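Local coordinates for putative glycosylhydrolase (Parabacteroides distasonis, PDB 3S5Q), which is a putative glycosyl hydrolase of the 3-keto-disaccharide hydrolase family with a concanavalin A-like fold, its substrate not established, at residues T46-E60 against K190-I204. Residues are numbered along the deposited sequence; the frame is centred on the assembly and turned at random. Where two conformers were deposited one is given.
Sequences TATADQSIWTKVQYE and KGYIGLQGKHGESNI
I53 and L195 pair backbone to backbone, N of each bonded to O of the other, where the antiparallel strands 53-55 and 192-195 run side by side in one sheet of the concanavalin A-like sandwich. On the face these two share, I53 CG2 packs 3.8 Å from L195 CB; W38 touches both and I209 packs on L195, each from a strand of the second sheet, so this is the closely packed interior. On the other face, W54 CE3 comes obliquely to within 3.5 Å of G194 CA, and the ring meets W88 edge-to-face. The pairing changes at T55. With chi1 at 60°, T55 OG1 sits between its own N and carbonyl carbon, accepts a bond from I193 N (2.9 Å) and donates to V57 O. One hydroxyl thus bridges the two-residue register shift before Y59 pairs with G191. Nearby, Q58 CG lies 3.7 Å from the centroid of the Y192 ring, over its face in a CH-pi contact; K85 makes a cation-pi contact with the same ring.

The E60-K190 side chains and the D50-H199 side are more open. E60 OE2 and K190 NZ form only a long salt bridge at 3.9 Å. Beyond G197, D50 OD2 takes the ND1 hydrogen of exposed H199 at 2.6 Å, on the syn side but tilted 35° out of the carboxylate plane, and near the imidazole plane; carboxylate and ring planes stand 70° apart. One water links D50 OD1 to G197 N, another D50 OD2 to H199 O. The buried strands thus rely on backbone bonds and apolar packing, the D50-H199 side on polar, water-bridged links.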
# COMPACT_ATOMS: atom_id res chain seq x y z
N THR A 46 -3.41 -13.51 2.67
CA THR A 46 -2.63 -13.78 1.48
C THR A 46 -3.53 -14.10 0.28
O THR A 46 -4.67 -14.54 0.45
CB THR A 46 -1.58 -14.91 1.73
OG1 THR A 46 -0.74 -15.03 0.59
CG2 THR A 46 -2.25 -16.19 1.99
N ALA A 47 -2.98 -13.84 -0.90
CA ALA A 47 -3.67 -13.95 -2.18
C ALA A 47 -2.90 -14.94 -3.08
O ALA A 47 -1.67 -14.97 -3.04
CB ALA A 47 -3.77 -12.55 -2.84
N THR A 48 -3.59 -15.76 -3.85
CA THR A 48 -2.88 -16.67 -4.78
C THR A 48 -3.07 -16.31 -6.29
O THR A 48 -2.63 -17.03 -7.19
CB THR A 48 -3.22 -18.13 -4.47
OG1 THR A 48 -4.64 -18.27 -4.36
CG2 THR A 48 -2.50 -18.60 -3.14
N ALA A 49 -3.68 -15.16 -6.56
CA ALA A 49 -3.87 -14.66 -7.92
C ALA A 49 -3.84 -13.16 -7.88
O ALA A 49 -3.86 -12.58 -6.79
CB ALA A 49 -5.20 -15.14 -8.49
N ASP A 50 -3.86 -12.55 -9.06
CA ASP A 50 -3.88 -11.11 -9.21
C ASP A 50 -5.31 -10.58 -9.24
O ASP A 50 -5.74 -9.97 -10.24
CB ASP A 50 -3.13 -10.71 -10.51
CG ASP A 50 -2.81 -9.22 -10.58
OD1 ASP A 50 -2.97 -8.49 -9.57
OD2 ASP A 50 -2.36 -8.78 -11.65
N GLN A 51 -6.03 -10.76 -8.13
CA GLN A 51 -7.31 -10.08 -7.88
C GLN A 51 -7.23 -9.44 -6.51
O GLN A 51 -6.59 -9.99 -5.61
CB GLN A 51 -8.49 -11.06 -7.94
CG GLN A 51 -8.60 -11.92 -9.21
CD GLN A 51 -8.93 -11.10 -10.46
OE1 GLN A 51 -9.62 -10.07 -10.41
NE2 GLN A 51 -8.44 -11.58 -11.60
N SER A 52 -7.87 -8.27 -6.34
CA SER A 52 -7.69 -7.49 -5.12
C SER A 52 -8.76 -7.81 -4.07
O SER A 52 -9.78 -8.45 -4.37
CB SER A 52 -7.68 -5.99 -5.43
OG SER A 52 -8.93 -5.60 -5.94
N ILE A 53 -8.48 -7.38 -2.84
CA ILE A 53 -9.45 -7.44 -1.73
C ILE A 53 -9.79 -6.01 -1.33
O ILE A 53 -8.90 -5.17 -1.22
CB ILE A 53 -8.97 -8.32 -0.51
CG1 ILE A 53 -10.05 -8.38 0.57
CG2 ILE A 53 -7.71 -7.83 0.13
CD1 ILE A 53 -9.83 -9.53 1.53
N TRP A 54 -11.09 -5.74 -1.13
CA TRP A 54 -11.58 -4.39 -0.92
C TRP A 54 -12.44 -4.27 0.32
O TRP A 54 -13.15 -5.20 0.70
CB TRP A 54 -12.47 -3.95 -2.09
CG TRP A 54 -11.83 -3.97 -3.40
CD1 TRP A 54 -11.97 -4.93 -4.35
CD2 TRP A 54 -10.96 -2.98 -3.95
NE1 TRP A 54 -11.24 -4.59 -5.48
CE2 TRP A 54 -10.64 -3.38 -5.27
CE3 TRP A 54 -10.46 -1.74 -3.48
CZ2 TRP A 54 -9.80 -2.64 -6.10
CZ3 TRP A 54 -9.63 -1.00 -4.32
CH2 TRP A 54 -9.30 -1.46 -5.61
N THR A 55 -12.37 -3.09 0.93
CA THR A 55 -13.29 -2.73 1.98
C THR A 55 -14.67 -2.58 1.33
O THR A 55 -14.79 -2.33 0.11
CB THR A 55 -12.86 -1.41 2.66
OG1 THR A 55 -12.82 -0.34 1.69
CG2 THR A 55 -11.49 -1.57 3.38
N LYS A 56 -15.70 -2.75 2.15
CA LYS A 56 -17.07 -2.49 1.74
C LYS A 56 -17.53 -1.07 2.02
O LYS A 56 -18.59 -0.67 1.54
CB LYS A 56 -18.00 -3.47 2.47
CG LYS A 56 -18.01 -4.84 1.84
CD LYS A 56 -18.88 -5.79 2.62
CE LYS A 56 -19.29 -6.98 1.78
NZ LYS A 56 -20.06 -7.94 2.60
N VAL A 57 -16.76 -0.33 2.81
CA VAL A 57 -17.07 1.07 3.12
C VAL A 57 -15.92 1.93 2.62
O VAL A 57 -14.81 1.46 2.47
CB VAL A 57 -17.36 1.29 4.68
CG1 VAL A 57 -18.12 0.11 5.28
CG2 VAL A 57 -16.11 1.49 5.45
N GLN A 58 -16.20 3.20 2.33
CA GLN A 58 -15.19 4.13 1.85
C GLN A 58 -14.61 4.89 3.02
O GLN A 58 -15.29 5.10 4.04
CB GLN A 58 -15.80 5.12 0.86
CG GLN A 58 -16.33 4.46 -0.37
CD GLN A 58 -16.98 5.42 -1.33
OE1 GLN A 58 -16.50 6.52 -1.55
NE2 GLN A 58 -18.07 4.98 -1.95
N TYR A 59 -13.37 5.31 2.85
CA TYR A 59 -12.61 5.97 3.91
C TYR A 59 -11.94 7.23 3.39
O TYR A 59 -11.44 7.27 2.26
CB TYR A 59 -11.55 5.03 4.47
CG TYR A 59 -12.09 3.83 5.23
CD1 TYR A 59 -12.41 3.93 6.58
CD2 TYR A 59 -12.23 2.60 4.62
CE1 TYR A 59 -12.90 2.87 7.31
CE2 TYR A 59 -12.70 1.50 5.36
CZ TYR A 59 -13.05 1.66 6.69
OH TYR A 59 -13.51 0.59 7.41
N GLU A 60 -11.89 8.23 4.26
CA GLU A 60 -11.12 9.46 4.08
C GLU A 60 -10.48 9.86 5.44
O GLU A 60 -10.90 9.39 6.49
CB GLU A 60 -12.01 10.59 3.57
CG GLU A 60 -13.14 10.91 4.48
CD GLU A 60 -14.03 12.02 3.95
OE1 GLU A 60 -13.58 12.71 2.99
OE2 GLU A 60 -15.14 12.21 4.54
N LYS A 190 -11.60 10.34 -1.06
CA LYS A 190 -12.45 9.42 -0.31
C LYS A 190 -12.72 8.19 -1.21
O LYS A 190 -13.01 8.32 -2.40
CB LYS A 190 -13.77 10.11 0.09
CG LYS A 190 -14.69 9.24 0.98
CD LYS A 190 -16.07 9.87 1.29
CE LYS A 190 -16.70 9.24 2.53
NZ LYS A 190 -17.93 9.99 2.97
N GLY A 191 -12.58 6.99 -0.65
CA GLY A 191 -12.82 5.83 -1.45
C GLY A 191 -12.63 4.54 -0.69
O GLY A 191 -12.28 4.55 0.47
N TYR A 192 -12.87 3.44 -1.39
CA TYR A 192 -12.61 2.11 -0.86
C TYR A 192 -11.10 1.98 -0.68
O TYR A 192 -10.31 2.63 -1.39
CB TYR A 192 -13.13 1.02 -1.83
CG TYR A 192 -14.60 1.14 -2.04
CD1 TYR A 192 -15.49 0.71 -1.07
CD2 TYR A 192 -15.11 1.76 -3.17
CE1 TYR A 192 -16.85 0.86 -1.25
CE2 TYR A 192 -16.47 1.90 -3.37
CZ TYR A 192 -17.33 1.47 -2.39
OH TYR A 192 -18.69 1.59 -2.59
N ILE A 193 -10.72 1.10 0.24
CA ILE A 193 -9.33 0.72 0.42
C ILE A 193 -9.20 -0.72 -0.07
O ILE A 193 -10.07 -1.53 0.19
CB ILE A 193 -8.88 0.83 1.90
CG1 ILE A 193 -8.82 2.29 2.37
CG2 ILE A 193 -7.53 0.10 2.08
CD1 ILE A 193 -8.57 2.45 3.87
N GLY A 194 -8.11 -1.02 -0.78
CA GLY A 194 -7.83 -2.36 -1.27
C GLY A 194 -6.40 -2.76 -1.13
O GLY A 194 -5.50 -1.91 -1.06
N LEU A 195 -6.18 -4.07 -1.07
CA LEU A 195 -4.89 -4.68 -1.28
C LEU A 195 -4.86 -5.38 -2.65
O LEU A 195 -5.71 -6.23 -2.96
CB LEU A 195 -4.62 -5.69 -0.18
CG LEU A 195 -4.84 -5.20 1.22
CD1 LEU A 195 -4.58 -6.38 2.15
CD2 LEU A 195 -3.93 -3.95 1.54
N GLN A 196 -3.88 -5.01 -3.47
CA GLN A 196 -3.69 -5.68 -4.74
C GLN A 196 -3.32 -7.13 -4.41
O GLN A 196 -2.75 -7.40 -3.37
CB GLN A 196 -2.59 -5.00 -5.57
CG GLN A 196 -2.57 -5.47 -7.05
CD GLN A 196 -1.46 -4.84 -7.93
OE1 GLN A 196 -0.69 -3.96 -7.50
NE2 GLN A 196 -1.41 -5.29 -9.18
N GLY A 197 -3.69 -8.06 -5.27
CA GLY A 197 -3.24 -9.44 -5.12
C GLY A 197 -1.81 -9.63 -5.63
O GLY A 197 -1.01 -8.70 -5.74
N LYS A 198 -1.54 -10.88 -5.95
CA LYS A 198 -0.26 -11.36 -6.45
C LYS A 198 -0.10 -10.96 -7.95
O LYS A 198 -0.55 -11.68 -8.85
CB LYS A 198 -0.35 -12.88 -6.26
CG LYS A 198 0.88 -13.74 -6.39
CD LYS A 198 0.40 -15.21 -6.48
CE LYS A 198 1.53 -16.23 -6.71
NZ LYS A 198 1.09 -17.64 -6.48
N HIS A 199 0.53 -9.81 -8.21
CA HIS A 199 0.75 -9.32 -9.60
C HIS A 199 2.00 -9.95 -10.24
O HIS A 199 2.22 -9.83 -11.45
CB HIS A 199 0.83 -7.78 -9.59
CG HIS A 199 0.75 -7.13 -10.94
ND1 HIS A 199 -0.39 -7.15 -11.72
CD2 HIS A 199 1.65 -6.37 -11.61
CE1 HIS A 199 -0.17 -6.46 -12.83
NE2 HIS A 199 1.05 -5.96 -12.78
N GLY A 200 2.82 -10.61 -9.41
CA GLY A 200 3.96 -11.40 -9.90
C GLY A 200 3.62 -12.87 -9.82
O GLY A 200 2.46 -13.23 -9.67
N GLU A 201 4.63 -13.72 -9.98
CA GLU A 201 4.48 -15.15 -9.71
C GLU A 201 4.91 -15.47 -8.28
O GLU A 201 4.85 -16.61 -7.86
CB GLU A 201 5.27 -16.01 -10.72
CG GLU A 201 4.49 -16.34 -12.03
CD GLU A 201 5.06 -17.55 -12.78
OE1 GLU A 201 5.89 -18.30 -12.18
OE2 GLU A 201 4.69 -17.76 -13.96
N SER A 202 5.33 -14.46 -7.53
CA SER A 202 5.66 -14.66 -6.12
C SER A 202 4.63 -14.03 -5.18
O SER A 202 3.90 -13.06 -5.50
CB SER A 202 7.05 -14.11 -5.82
OG SER A 202 7.19 -12.84 -6.41
N ASN A 203 4.63 -14.61 -3.99
CA ASN A 203 3.57 -14.38 -3.03
C ASN A 203 3.74 -13.13 -2.19
O ASN A 203 4.85 -12.68 -1.94
CB ASN A 203 3.45 -15.59 -2.14
CG ASN A 203 2.86 -16.76 -2.87
OD1 ASN A 203 1.86 -16.64 -3.60
ND2 ASN A 203 3.49 -17.90 -2.71
N ILE A 204 2.61 -12.59 -1.76
CA ILE A 204 2.55 -11.46 -0.84
C ILE A 204 1.78 -11.91 0.41
O ILE A 204 0.77 -12.58 0.27
CB ILE A 204 1.85 -10.19 -1.51
CG1 ILE A 204 1.87 -9.00 -0.57
CG2 ILE A 204 0.38 -10.45 -1.95
CD1 ILE A 204 3.23 -8.49 -0.22
O HOH W 1 -4.91 -7.62 -7.69
O HOH W 2 -0.45 -10.62 -13.14